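Local coordinates for protein flavohemoglobin (Malassezia yamatoensis, PDB 6O0A) that probably detoxifies nitric oxide as a dioxygenase, passing electrons from NAD(P)H through bound FAD to a heme in its globin domain, at residues A[101-106]-A[156-161]; A[164-169]-A[196-201]; A[206-211]-A[260-265]. All coordinates share one frame; numbering follows the deposited sequence. Where two conformers were deposited one is given.

Contact 1: residues A[101-106]-A[156-161]; sequences RVANKH and NLERKL. With HEM (protoporphyrin IX containing Fe), chain C.
His106 and Glu158 each carry their CG anti to their own carbonyl carbon (chi1 -79° and -75°), and a bend at chi2 of the glutamate swings its carboxylate across to the imidazole. His106 ND1 donates to Glu158 OE2 at 2.7 Å; the acceptor lies almost in the ring plane, but the donor meets it from above the carboxylate plane. At the far end of the same ring, His106 NE2 binds the heme iron at 2.2 Å, while Val102 CG1 sits over one ring face. His106, the proximal ligand, lies on helix 96-108 and Glu158 on helix 137-163, the F and H helices of the globin fold; their local axes cross at -52°. Between the helices, Ala103 CB meets Leu157 CB at 3.7 Å, and Leu161 CD1 rests on Ala103 O at 3.6 Å. Arg101 NE grips heme propionate O2A at 3.0 Å, with Lys105 NZ adding a weak bond to O1A. Tyr116 OH is hydrogen-bonded to Glu158 OE1, a second-shell contact that helps position the carboxylate. With both ring nitrogens engaged, the imidazole's rotation is fixed, and the carboxylate probably polarises it toward the iron, as the His-Asp pair does in peroxidases.

Contact 2: residues A[164-169]-A[196-201]; sequences QQANNI and NTAMTP
Thr200 and Gln165 set their side chains about at right angles, where the linker from the last globin helix, 137-163, to the first strand of the FAD-binding barrel, 171-181, meets the loop joining strands 186-193 and 207-213 of that barrel. The linker holds an Asx turn, Asn167 OD1 taking the amide N of Ile169 at 3.2 Å. The threonine hydroxyl reaches the glutamine amide from above its carbonyl plane: Thr200 OG1 donates to Gln165 OE1 at 2.7 Å and accepts from Ala166 N at 2.9 Å, the latter bond nearly straight, so that one hydroxyl clasps both a side chain and the backbone beside it. Asn167 and Thr197 pass each other at a slant, with Thr197 CG2 against both CB and ND2 of Asn167, while Ile169 CG1 and Thr197 CG2 meet tip to tip at 3.7 Å. Ala166 CB lies 3.6 Å from Met199 O. Beyond the pair, Gln165 NE2 reaches back to Leu161 O of the globin helix, and Asn263 ND2 binds Asn167 OD1. With CG between its backbone N and carbonyl carbon (chi1 58°), Asn167 carries its amide toward the 196-201 loop, where ND2 donates to Ala198 O at 2.8 Å, nearly straight.

Contact 3: residues A[206-211]-A[260-265]; sequences QYISIY and DISNPY. With FAD (flavin-adenine dinucleotide), chain B.
Asp260 meets Tyr211 at the start of 260-265: its carbonyl O accepts a bent bond from Tyr211 N and also lies at the edge of the Tyr211 ring. A water ties the same two residues together, donating to Tyr211 O and accepting from Asp260 N. Ile261 turns to the other face of the sheet, where its CG1 packs on Ile210 CG1 in the conformer given and its CG2 on Ile208 CB at 3.7 Å; Phe191 of strand 186-193 touches both Ile210 and Ile261. Ser262 binds Ser209 twice. Its N donates to Ser209 O, and its OG, placed between its own N and carbonyl carbon (chi1 75°), accepts from Ser209 N at 2.8 Å, standing in for a backbone carbonyl. Strands 207-213 and 258-262 are antiparallel neighbours in the six-stranded barrel of the ferredoxin reductase-like FAD domain, and between the Ile210-Ile261 pair and the Tyr207-Tyr265 bridge the register shifts by one. The same Ser262 OG donates to Asn263 O, and a water bridges Asn263 O to Tyr207 O. Pro264 brings its CA to 3.4 Å from Tyr207 O in a CA-H...O contact and rests CB against Ile208 CG2. Tyr265 restores pairing through two backbone bonds, Tyr207 N to Tyr265 O (2.9 Å) and Tyr265 N to Tyr207 O (3.0 Å). Tyr265 O also lies over one face of the Tyr207 ring, whose opposite face takes the flavin methyl C7M at 3.4 Å from Tyr207 CD2.

Contacts 1 and 3 are buried, whereas contact 2 lies at the surface, and each uses a different chemistry: helix packing around a metal-linked histidine-carboxylate hydrogen bond in contact 1, side-chain clasps on loop backbone in contact 2, and strand pairing with apolar packing in contact 3. Contact 1 belongs to the globin part and contact 3 to the FAD-binding barrel; the linker 164-169 of contact 2 follows closely on the helix of contact 1, while its partner 196-201 belongs to the same barrel as contact 3. Contacts 1 and 3 also touch: Tyr207 OH packs against the backbone of Asn104 and Lys105, and Leu161 lies on Tyr265. Tyr207 thus stands between the two cofactors' surroundings.

Contact 1: residues A[101-106]-A[156-161]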
loop_
_atom_site.group_PDB
_atom_site.type_symbol
_atom_site.label_atom_id
_atom_site.label_comp_id
_atom_site.label_asym_id
_atom_site.label_seq_id
_atom_site.Cartn_x
_atom_site.Cartn_y
_atom_site.Cartn_z
ATOM N N ARG A 101 4.330 5.424 4.701
ATOM C CA ARG A 101 3.518 4.341 4.151
ATOM C C ARG A 101 2.599 3.761 5.213
ATOM O O ARG A 101 1.407 3.544 4.965
ATOM C CB ARG A 101 4.414 3.251 3.566
ATOM C CG ARG A 101 3.652 2.178 2.796
ATOM C CD ARG A 101 4.557 1.034 2.356
ATOM N NE ARG A 101 5.103 0.304 3.497
ATOM C CZ ARG A 101 6.365 0.385 3.911
ATOM N NH1 ARG A 101 7.232 1.159 3.268
ATOM N NH2 ARG A 101 6.762 -0.317 4.965
ATOM N N VAL A 102 3.138 3.511 6.411
ATOM C CA VAL A 102 2.344 2.918 7.481
ATOM C C VAL A 102 1.253 3.879 7.939
ATOM O O VAL A 102 0.102 3.476 8.141
ATOM C CB VAL A 102 3.249 2.497 8.652
ATOM C CG1 VAL A 102 2.396 1.991 9.798
ATOM C CG2 VAL A 102 4.219 1.404 8.199
ATOM N N ALA A 103 1.597 5.159 8.114
ATOM C CA ALA A 103 0.611 6.136 8.573
ATOM C C ALA A 103 -0.564 6.240 7.605
ATOM O O ALA A 103 -1.721 6.345 8.030
ATOM C CB ALA A 103 1.267 7.506 8.743
ATOM N N ASN A 104 -0.285 6.236 6.300
ATOM C CA ASN A 104 -1.367 6.331 5.324
ATOM C C ASN A 104 -2.265 5.103 5.374
ATOM O O ASN A 104 -3.493 5.224 5.282
ATOM C CB ASN A 104 -0.795 6.531 3.921
ATOM C CG ASN A 104 -0.505 8.002 3.610
ATOM O OD1 ASN A 104 -1.347 8.714 3.049
ATOM N ND2 ASN A 104 0.702 8.461 3.968
ATOM N N LYS A 105 -1.676 3.911 5.523
ATOM C CA LYS A 105 -2.484 2.700 5.677
ATOM C C LYS A 105 -3.342 2.775 6.934
ATOM O O LYS A 105 -4.541 2.478 6.904
ATOM C CB LYS A 105 -1.581 1.468 5.715
ATOM C CG LYS A 105 -2.332 0.138 5.748
ATOM C CD LYS A 105 -3.111 -0.069 4.465
ATOM C CE LYS A 105 -2.182 -0.280 3.268
ATOM N NZ LYS A 105 -1.652 -1.673 3.222
ATOM N N HIS A 106 -2.731 3.163 8.056
ATOM C CA HIS A 106 -3.465 3.312 9.311
ATOM C C HIS A 106 -4.630 4.276 9.172
ATOM O O HIS A 106 -5.721 4.031 9.702
ATOM C CB HIS A 106 -2.526 3.818 10.394
ATOM C CG HIS A 106 -1.653 2.760 10.964
ATOM N ND1 HIS A 106 -0.639 3.042 11.853
ATOM C CD2 HIS A 106 -1.643 1.421 10.781
ATOM C CE1 HIS A 106 -0.041 1.916 12.199
ATOM N NE2 HIS A 106 -0.623 0.923 11.548
ATOM N N ASN A 156 1.452 11.178 15.301
ATOM C CA ASN A 156 1.577 12.544 14.806
ATOM C C ASN A 156 1.305 12.622 13.311
ATOM O O ASN A 156 0.608 13.533 12.847
ATOM C CB ASN A 156 2.965 13.094 15.127
ATOM C CG ASN A 156 3.123 13.423 16.601
ATOM O OD1 ASN A 156 2.130 13.575 17.316
ATOM N ND2 ASN A 156 4.366 13.543 17.062
ATOM N N LEU A 157 1.849 11.676 12.540
ATOM C CA LEU A 157 1.591 11.662 11.101
ATOM C C LEU A 157 0.118 11.417 10.810
ATOM O O LEU A 157 -0.467 12.059 9.929
ATOM C CB LEU A 157 2.451 10.595 10.418
ATOM C CG LEU A 157 3.957 10.860 10.354
ATOM C CD1 LEU A 157 4.707 9.663 9.793
ATOM C CD2 LEU A 157 4.241 12.103 9.520
ATOM N N GLU A 158 -0.500 10.489 11.543
ATOM C CA GLU A 158 -1.894 10.151 11.289
ATOM C C GLU A 158 -2.813 11.308 11.656
ATOM O O GLU A 158 -3.790 11.580 10.949
ATOM C CB GLU A 158 -2.244 8.870 12.054
ATOM C CG GLU A 158 -1.648 7.640 11.372
ATOM C CD GLU A 158 -1.224 6.527 12.311
ATOM O OE1 GLU A 158 -1.691 6.476 13.473
ATOM O OE2 GLU A 158 -0.418 5.688 11.857
ATOM N N ARG A 159 -2.498 12.020 12.740
ATOM C CA ARG A 159 -3.278 13.198 13.101
ATOM C C ARG A 159 -3.273 14.228 11.978
ATOM O O ARG A 159 -4.317 14.810 11.652
ATOM C CB ARG A 159 -2.735 13.809 14.395
ATOM C CG ARG A 159 -3.416 15.098 14.768
ATOM C CD ARG A 159 -2.830 15.703 16.030
ATOM N NE ARG A 159 -2.845 14.760 17.143
ATOM C CZ ARG A 159 -1.759 14.220 17.681
ATOM N NH1 ARG A 159 -0.557 14.543 17.216
ATOM N NH2 ARG A 159 -1.875 13.368 18.694
ATOM N N LYS A 160 -2.114 14.455 11.360
ATOM C CA LYS A 160 -2.038 15.408 10.257
ATOM C C LYS A 160 -2.844 14.933 9.054
ATOM O O LYS A 160 -3.462 15.747 8.351
ATOM C CB LYS A 160 -0.578 15.641 9.865
ATOM C CG LYS A 160 0.258 16.309 10.954
ATOM C CD LYS A 160 1.691 16.547 10.487
ATOM C CE LYS A 160 2.512 17.255 11.547
ATOM N NZ LYS A 160 1.928 18.586 11.887
ATOM N N LEU A 161 -2.830 13.625 8.785
ATOM C CA LEU A 161 -3.603 13.088 7.666
ATOM C C LEU A 161 -5.094 13.284 7.895
ATOM O O LEU A 161 -5.829 13.683 6.983
ATOM C CB LEU A 161 -3.281 11.606 7.457
ATOM C CG LEU A 161 -1.875 11.265 6.956
ATOM C CD1 LEU A 161 -1.578 9.790 7.078
ATOM C CD2 LEU A 161 -1.740 11.703 5.499
HETATM C CHA HEM C . -0.520 -2.539 9.022
HETATM C CHB HEM C . 3.205 -1.189 11.868
HETATM C CHC HEM C . 0.085 -0.087 15.417
HETATM C CHD HEM C . -3.519 -2.045 12.826
HETATM C C1A HEM C . 0.756 -2.248 9.474
HETATM C C2A HEM C . 1.982 -2.391 8.720
HETATM C C3A HEM C . 3.003 -2.015 9.500
HETATM C C4A HEM C . 2.467 -1.636 10.791
HETATM C CMA HEM C . 4.499 -1.999 9.127
HETATM C CAA HEM C . 2.069 -2.865 7.254
HETATM C CBA HEM C . 1.941 -1.594 6.417
HETATM C CGA HEM C . 1.928 -1.944 4.949
HETATM O O1A HEM C . 1.136 -2.831 4.546
HETATM O O2A HEM C . 2.708 -1.333 4.178
HETATM C C1B HEM C . 2.692 -0.763 13.076
HETATM C C2B HEM C . 3.457 -0.257 14.200
HETATM C C3B HEM C . 2.595 0.034 15.194
HETATM C C4B HEM C . 1.257 -0.260 14.714
HETATM C CMB HEM C . 4.995 -0.136 14.186
HETATM C CAB HEM C . 2.877 0.612 16.603
HETATM C CBB HEM C . 4.026 1.203 16.972
HETATM C C1C HEM C . -1.151 -0.562 15.031
HETATM C C2C HEM C . -2.339 -0.547 15.846
HETATM C C3C HEM C . -3.349 -1.084 15.137
HETATM C C4C HEM C . -2.809 -1.470 13.852
HETATM C CMC HEM C . -2.367 0.043 17.275
HETATM C CAC HEM C . -4.826 -1.346 15.535
HETATM C CBC HEM C . -5.204 -1.566 16.809
HETATM C C1D HEM C . -3.007 -2.335 11.579
HETATM C C2D HEM C . -3.773 -2.928 10.497
HETATM C C3D HEM C . -2.960 -3.079 9.454
HETATM C C4D HEM C . -1.645 -2.579 9.820
HETATM C CMD HEM C . -5.266 -3.318 10.593
HETATM C CAD HEM C . -3.359 -3.679 8.088
HETATM C CBD HEM C . -2.706 -5.054 7.972
HETATM C CGD HEM C . -3.485 -6.106 8.730
HETATM O O1D HEM C . -4.732 -6.188 8.565
HETATM O O2D HEM C . -2.849 -6.887 9.491
HETATM N NA HEM C . 1.091 -1.784 10.737
HETATM N NB HEM C . 1.360 -0.752 13.426
HETATM N NC HEM C . -1.467 -1.126 13.809
HETATM N ND HEM C . -1.719 -2.125 11.130
HETATM FE FE HEM C . -0.214 -1.187 12.185
#

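Contact 2: residues A[164-169]-A[196-201]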
loop_
_atom_site.group_PDB
_atom_site.type_symbol
_atom_site.label_atom_id
_atom_site.label_comp_id
_atom_site.label_asym_id
_atom_site.label_seq_id
_atom_site.Cartn_x
_atom_site.Cartn_y
_atom_site.Cartn_z
ATOM N N GLN A 164 -6.533 16.692 7.121
ATOM C CA GLN A 164 -6.691 17.089 5.727
ATOM C C GLN A 164 -8.042 16.696 5.137
ATOM O O GLN A 164 -8.349 17.105 4.009
ATOM C CB GLN A 164 -5.576 16.471 4.878
ATOM C CG GLN A 164 -4.170 16.896 5.273
ATOM C CD GLN A 164 -3.114 16.298 4.363
ATOM O OE1 GLN A 164 -2.732 15.137 4.512
ATOM N NE2 GLN A 164 -2.644 17.088 3.406
ATOM N N GLN A 165 -8.856 15.932 5.861
ATOM C CA GLN A 165 -10.062 15.372 5.270
ATOM C C GLN A 165 -11.210 16.380 5.249
ATOM O O GLN A 165 -11.292 17.303 6.066
ATOM C CB GLN A 165 -10.513 14.132 6.036
ATOM C CG GLN A 165 -9.443 13.077 6.099
ATOM C CD GLN A 165 -8.913 12.763 4.728
ATOM O OE1 GLN A 165 -9.671 12.404 3.826
ATOM N NE2 GLN A 165 -7.609 12.924 4.548
ATOM N N ALA A 166 -12.133 16.146 4.319
ATOM C CA ALA A 166 -13.335 16.951 4.157
ATOM C C ALA A 166 -14.460 16.522 5.087
ATOM O O ALA A 166 -15.552 17.094 5.021
ATOM C CB ALA A 166 -13.816 16.872 2.700
ATOM N N ASN A 167 -14.222 15.532 5.943
ATOM C CA ASN A 167 -15.248 15.002 6.823
ATOM C C ASN A 167 -14.573 14.569 8.116
ATOM O O ASN A 167 -13.348 14.612 8.241
ATOM C CB ASN A 167 -15.982 13.834 6.172
ATOM C CG ASN A 167 -15.039 12.721 5.785
ATOM O OD1 ASN A 167 -14.364 12.148 6.645
ATOM N ND2 ASN A 167 -14.976 12.408 4.488
ATOM N N ASN A 168 -15.389 14.144 9.085
ATOM C CA ASN A 168 -14.892 13.750 10.396
ATOM C C ASN A 168 -15.147 12.272 10.678
ATOM O O ASN A 168 -15.286 11.874 11.836
ATOM C CB ASN A 168 -15.525 14.614 11.486
ATOM C CG ASN A 168 -17.021 14.412 11.587
ATOM O OD1 ASN A 168 -17.648 13.838 10.696
ATOM N ND2 ASN A 168 -17.607 14.877 12.692
ATOM N N ILE A 169 -15.231 11.447 9.635
ATOM C CA ILE A 169 -15.473 10.022 9.800
ATOM C C ILE A 169 -14.255 9.267 9.284
ATOM O O ILE A 169 -13.328 9.858 8.736
ATOM C CB ILE A 169 -16.777 9.565 9.111
ATOM C CG1 ILE A 169 -16.889 10.058 7.665
ATOM C CG2 ILE A 169 -17.971 10.097 9.919
ATOM C CD1 ILE A 169 -15.995 9.355 6.627
ATOM N N ASN A 196 -24.674 11.461 3.382
ATOM C CA ASN A 196 -24.380 12.859 3.094
ATOM C C ASN A 196 -22.963 13.268 3.477
ATOM O O ASN A 196 -22.670 14.464 3.514
ATOM C CB ASN A 196 -25.412 13.750 3.776
ATOM C CG ASN A 196 -26.793 13.567 3.185
ATOM O OD1 ASN A 196 -26.931 13.192 2.010
ATOM N ND2 ASN A 196 -27.824 13.823 3.984
ATOM N N THR A 197 -22.075 12.310 3.723
ATOM C CA THR A 197 -20.696 12.630 4.085
ATOM C C THR A 197 -19.955 13.252 2.904
ATOM O O THR A 197 -19.961 12.698 1.804
ATOM C CB THR A 197 -19.966 11.363 4.547
ATOM O OG1 THR A 197 -20.525 10.909 5.788
ATOM C CG2 THR A 197 -18.488 11.632 4.736
ATOM N N ALA A 198 -19.313 14.399 3.134
ATOM C CA ALA A 198 -18.545 15.048 2.074
ATOM C C ALA A 198 -17.315 14.216 1.719
ATOM O O ALA A 198 -16.663 13.644 2.596
ATOM C CB ALA A 198 -18.125 16.454 2.512
ATOM N N MET A 199 -16.992 14.152 0.420
ATOM C CA MET A 199 -15.845 13.395 -0.063
ATOM C C MET A 199 -14.584 14.253 -0.038
ATOM O O MET A 199 -14.599 15.408 -0.485
ATOM C CB MET A 199 -16.083 12.890 -1.490
ATOM C CG MET A 199 -17.165 11.820 -1.595
ATOM S SD MET A 199 -17.569 11.475 -3.317
ATOM C CE MET A 199 -15.977 10.926 -3.937
ATOM N N THR A 200 -13.501 13.679 0.483
ATOM C CA THR A 200 -12.182 14.284 0.327
ATOM C C THR A 200 -11.707 14.072 -1.105
ATOM O O THR A 200 -11.799 12.947 -1.613
ATOM C CB THR A 200 -11.188 13.639 1.292
ATOM O OG1 THR A 200 -11.654 13.813 2.634
ATOM C CG2 THR A 200 -9.826 14.296 1.164
ATOM N N PRO A 201 -11.211 15.106 -1.781
ATOM C CA PRO A 201 -10.662 14.908 -3.128
ATOM C C PRO A 201 -9.449 13.995 -3.091
ATOM O O PRO A 201 -8.539 14.176 -2.283
ATOM C CB PRO A 201 -10.287 16.327 -3.574
ATOM C CG PRO A 201 -11.104 17.232 -2.721
ATOM C CD PRO A 201 -11.231 16.522 -1.393
#

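Contact 3: residues A[206-211]-A[260-265]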
loop_
_atom_site.group_PDB
_atom_site.type_symbol
_atom_site.label_atom_id
_atom_site.label_comp_id
_atom_site.label_asym_id
_atom_site.label_seq_id
_atom_site.Cartn_x
_atom_site.Cartn_y
_atom_site.Cartn_z
ATOM N N GLN A 206 -3.565 7.619 -5.162
ATOM C CA GLN A 206 -4.066 7.228 -3.852
ATOM C C GLN A 206 -5.058 6.076 -3.970
ATOM O O GLN A 206 -5.573 5.746 -5.045
ATOM C CB GLN A 206 -4.699 8.421 -3.138
ATOM C CG GLN A 206 -3.677 9.494 -2.735
ATOM C CD GLN A 206 -4.270 10.546 -1.828
ATOM O OE1 GLN A 206 -5.362 11.052 -2.080
ATOM N NE2 GLN A 206 -3.557 10.873 -0.755
ATOM N N TYR A 207 -5.322 5.454 -2.821
ATOM C CA TYR A 207 -6.197 4.304 -2.711
ATOM C C TYR A 207 -7.252 4.572 -1.650
ATOM O O TYR A 207 -7.137 5.506 -0.854
ATOM C CB TYR A 207 -5.408 3.043 -2.348
ATOM C CG TYR A 207 -4.632 3.163 -1.042
ATOM C CD1 TYR A 207 -5.239 2.899 0.182
ATOM C CD2 TYR A 207 -3.293 3.526 -1.036
ATOM C CE1 TYR A 207 -4.517 2.992 1.365
ATOM C CE2 TYR A 207 -2.581 3.620 0.134
ATOM C CZ TYR A 207 -3.201 3.355 1.332
ATOM O OH TYR A 207 -2.467 3.452 2.493
ATOM N N ILE A 208 -8.281 3.728 -1.644
ATOM C CA ILE A 208 -9.263 3.712 -0.572
ATOM C C ILE A 208 -9.287 2.304 -0.000
ATOM O O ILE A 208 -8.887 1.337 -0.649
ATOM C CB ILE A 208 -10.678 4.147 -1.040
ATOM C CG1 ILE A 208 -11.096 3.475 -2.358
ATOM C CG2 ILE A 208 -10.742 5.675 -1.253
ATOM C CD1 ILE A 208 -11.479 2.009 -2.277
ATOM N N SER A 209 -9.765 2.193 1.227
ATOM C CA SER A 209 -10.158 0.908 1.784
ATOM C C SER A 209 -11.667 0.763 1.629
ATOM O O SER A 209 -12.421 1.670 2.003
ATOM C CB SER A 209 -9.767 0.786 3.265
ATOM O OG SER A 209 -8.361 0.693 3.450
ATOM N N ILE A 210 -12.095 -0.349 1.041
ATOM C CA ILE A 210 -13.506 -0.674 0.899
ATOM C C ILE A 210 -13.800 -1.877 1.789
ATOM O O ILE A 210 -12.952 -2.770 1.952
ATOM C CB ILE A 210 -13.882 -0.933 -0.577
ATOM C CG1 ILE A 210 -15.394 -1.114 -0.712
ATOM C CG2 ILE A 210 -13.123 -2.119 -1.143
ATOM C CD1 ILE A 210 -15.896 -0.896 -2.114
ATOM N N TYR A 211 -15.003 -1.885 2.372
ATOM C CA TYR A 211 -15.393 -2.814 3.426
ATOM C C TYR A 211 -16.571 -3.664 2.977
ATOM O O TYR A 211 -17.560 -3.137 2.463
ATOM C CB TYR A 211 -15.778 -2.051 4.705
ATOM C CG TYR A 211 -14.624 -1.326 5.355
ATOM C CD1 TYR A 211 -14.068 -0.185 4.769
ATOM C CD2 TYR A 211 -14.078 -1.788 6.541
ATOM C CE1 TYR A 211 -12.996 0.472 5.361
ATOM C CE2 TYR A 211 -13.021 -1.130 7.150
ATOM C CZ TYR A 211 -12.480 0.000 6.546
ATOM O OH TYR A 211 -11.415 0.642 7.139
ATOM N N ASP A 260 -19.187 0.299 2.677
ATOM C CA ASP A 260 -18.486 1.431 3.274
ATOM C C ASP A 260 -17.138 1.635 2.585
ATOM O O ASP A 260 -16.444 0.667 2.251
ATOM C CB ASP A 260 -18.283 1.211 4.782
ATOM C CG ASP A 260 -19.524 1.579 5.611
ATOM O OD1 ASP A 260 -20.325 2.435 5.182
ATOM O OD2 ASP A 260 -19.688 1.033 6.714
ATOM N N ILE A 261 -16.767 2.901 2.372
ATOM C CA ILE A 261 -15.485 3.249 1.755
ATOM C C ILE A 261 -14.785 4.278 2.631
ATOM O O ILE A 261 -15.410 5.240 3.101
ATOM C CB ILE A 261 -15.651 3.799 0.326
ATOM C CG1 ILE A 261 -16.413 2.787 -0.535
ATOM C CG2 ILE A 261 -14.267 4.108 -0.282
ATOM C CD1 ILE A 261 -16.474 3.123 -2.034
ATOM N N SER A 262 -13.483 4.082 2.837
ATOM C CA SER A 262 -12.694 4.981 3.664
ATOM C C SER A 262 -12.420 6.290 2.925
ATOM O O SER A 262 -12.774 6.478 1.756
ATOM C CB SER A 262 -11.366 4.333 4.041
ATOM O OG SER A 262 -10.483 4.335 2.912
ATOM N N ASN A 263 -11.747 7.190 3.626
ATOM C CA ASN A 263 -11.185 8.361 2.994
ATOM C C ASN A 263 -9.949 7.958 2.192
ATOM O O ASN A 263 -9.353 6.909 2.441
ATOM C CB ASN A 263 -10.868 9.402 4.065
ATOM C CG ASN A 263 -12.135 10.028 4.638
ATOM O OD1 ASN A 263 -13.155 10.126 3.939
ATOM N ND2 ASN A 263 -12.083 10.452 5.895
ATOM N N PRO A 264 -9.570 8.757 1.192
ATOM C CA PRO A 264 -8.455 8.372 0.319
ATOM C C PRO A 264 -7.108 8.739 0.930
ATOM O O PRO A 264 -6.951 9.794 1.553
ATOM C CB PRO A 264 -8.723 9.185 -0.952
ATOM C CG PRO A 264 -9.328 10.469 -0.422
ATOM C CD PRO A 264 -10.172 10.043 0.785
ATOM N N TYR A 265 -6.126 7.855 0.732
ATOM C CA TYR A 265 -4.802 8.024 1.317
ATOM C C TYR A 265 -3.759 7.409 0.390
ATOM O O TYR A 265 -4.081 6.768 -0.612
ATOM C CB TYR A 265 -4.741 7.406 2.729
ATOM C CG TYR A 265 -5.530 8.201 3.749
ATOM C CD1 TYR A 265 -5.085 9.446 4.177
ATOM C CD2 TYR A 265 -6.725 7.714 4.272
ATOM C CE1 TYR A 265 -5.803 10.196 5.093
ATOM C CE2 TYR A 265 -7.453 8.454 5.202
ATOM C CZ TYR A 265 -6.985 9.697 5.604
ATOM O OH TYR A 265 -7.687 10.446 6.517
HETATM P PA FAD B . -6.677 -12.029 0.709
HETATM O O1A FAD B . -7.784 -12.682 1.448
HETATM O O2A FAD B . -6.127 -10.778 1.336
HETATM O O5B FAD B . -5.485 -13.071 0.494
HETATM C C5B FAD B . -4.218 -12.619 -0.017
HETATM C C4B FAD B . -3.318 -13.828 -0.026
HETATM O O4B FAD B . -3.216 -14.347 1.320
HETATM C C3B FAD B . -3.824 -15.001 -0.847
HETATM O O3B FAD B . -3.477 -14.887 -2.225
HETATM C C2B FAD B . -3.102 -16.182 -0.192
HETATM O O2B FAD B . -1.776 -16.331 -0.690
HETATM C C1B FAD B . -3.056 -15.756 1.281
HETATM N N9A FAD B . -4.099 -16.366 2.101
HETATM C C8A FAD B . -5.435 -16.071 2.074
HETATM N N7A FAD B . -6.163 -16.820 2.868
HETATM C C5A FAD B . -5.239 -17.670 3.453
HETATM C C6A FAD B . -5.381 -18.752 4.340
HETATM N N6A FAD B . -6.558 -19.157 4.834
HETATM N N1A FAD B . -4.263 -19.427 4.693
HETATM C C2A FAD B . -3.088 -19.031 4.194
HETATM N N3A FAD B . -2.832 -18.031 3.343
HETATM C C4A FAD B . -3.957 -17.393 3.002
HETATM N N1 FAD B . -5.894 -5.032 -6.003
HETATM C C2 FAD B . -6.572 -4.866 -7.179
HETATM O O2 FAD B . -7.133 -5.813 -7.747
HETATM N N3 FAD B . -6.636 -3.600 -7.756
HETATM C C4 FAD B . -6.073 -2.447 -7.242
HETATM O O4 FAD B . -6.211 -1.369 -7.822
HETATM C C4X FAD B . -5.363 -2.634 -5.999
HETATM N N5 FAD B . -4.800 -1.591 -5.446
HETATM C C5X FAD B . -4.118 -1.776 -4.248
HETATM C C6 FAD B . -3.497 -0.678 -3.650
HETATM C C7 FAD B . -2.813 -0.806 -2.445
HETATM C C7M FAD B . -2.119 0.392 -1.846
HETATM C C8 FAD B . -2.763 -2.059 -1.809
HETATM C C8M FAD B . -2.065 -2.231 -0.486
HETATM C C9 FAD B . -3.370 -3.157 -2.408
HETATM C C9A FAD B . -4.034 -3.032 -3.624
HETATM N N10 FAD B . -4.652 -4.133 -4.257
HETATM C C10 FAD B . -5.323 -3.966 -5.450
HETATM C "C1'" FAD B . -4.671 -5.457 -3.613
HETATM C "C2'" FAD B . -5.884 -5.646 -2.708
HETATM O "O2'" FAD B . -5.826 -4.709 -1.632
HETATM C "C3'" FAD B . -5.977 -7.070 -2.152
HETATM O "O3'" FAD B . -4.742 -7.411 -1.525
HETATM C "C4'" FAD B . -6.295 -8.118 -3.217
HETATM O "O4'" FAD B . -7.447 -7.693 -3.948
HETATM C "C5'" FAD B . -6.511 -9.500 -2.634
HETATM O "O5'" FAD B . -7.619 -9.443 -1.706
HETATM P P FAD B . -8.315 -10.820 -1.301
HETATM O O1P FAD B . -9.010 -11.524 -2.414
HETATM O O2P FAD B . -9.242 -10.507 -0.159
HETATM O O3P FAD B . -7.124 -11.746 -0.789
HETATM O O HOH W 1 -7.423 5.040 1.991
HETATM O O HOH W 2 -19.483 -2.311 4.046
#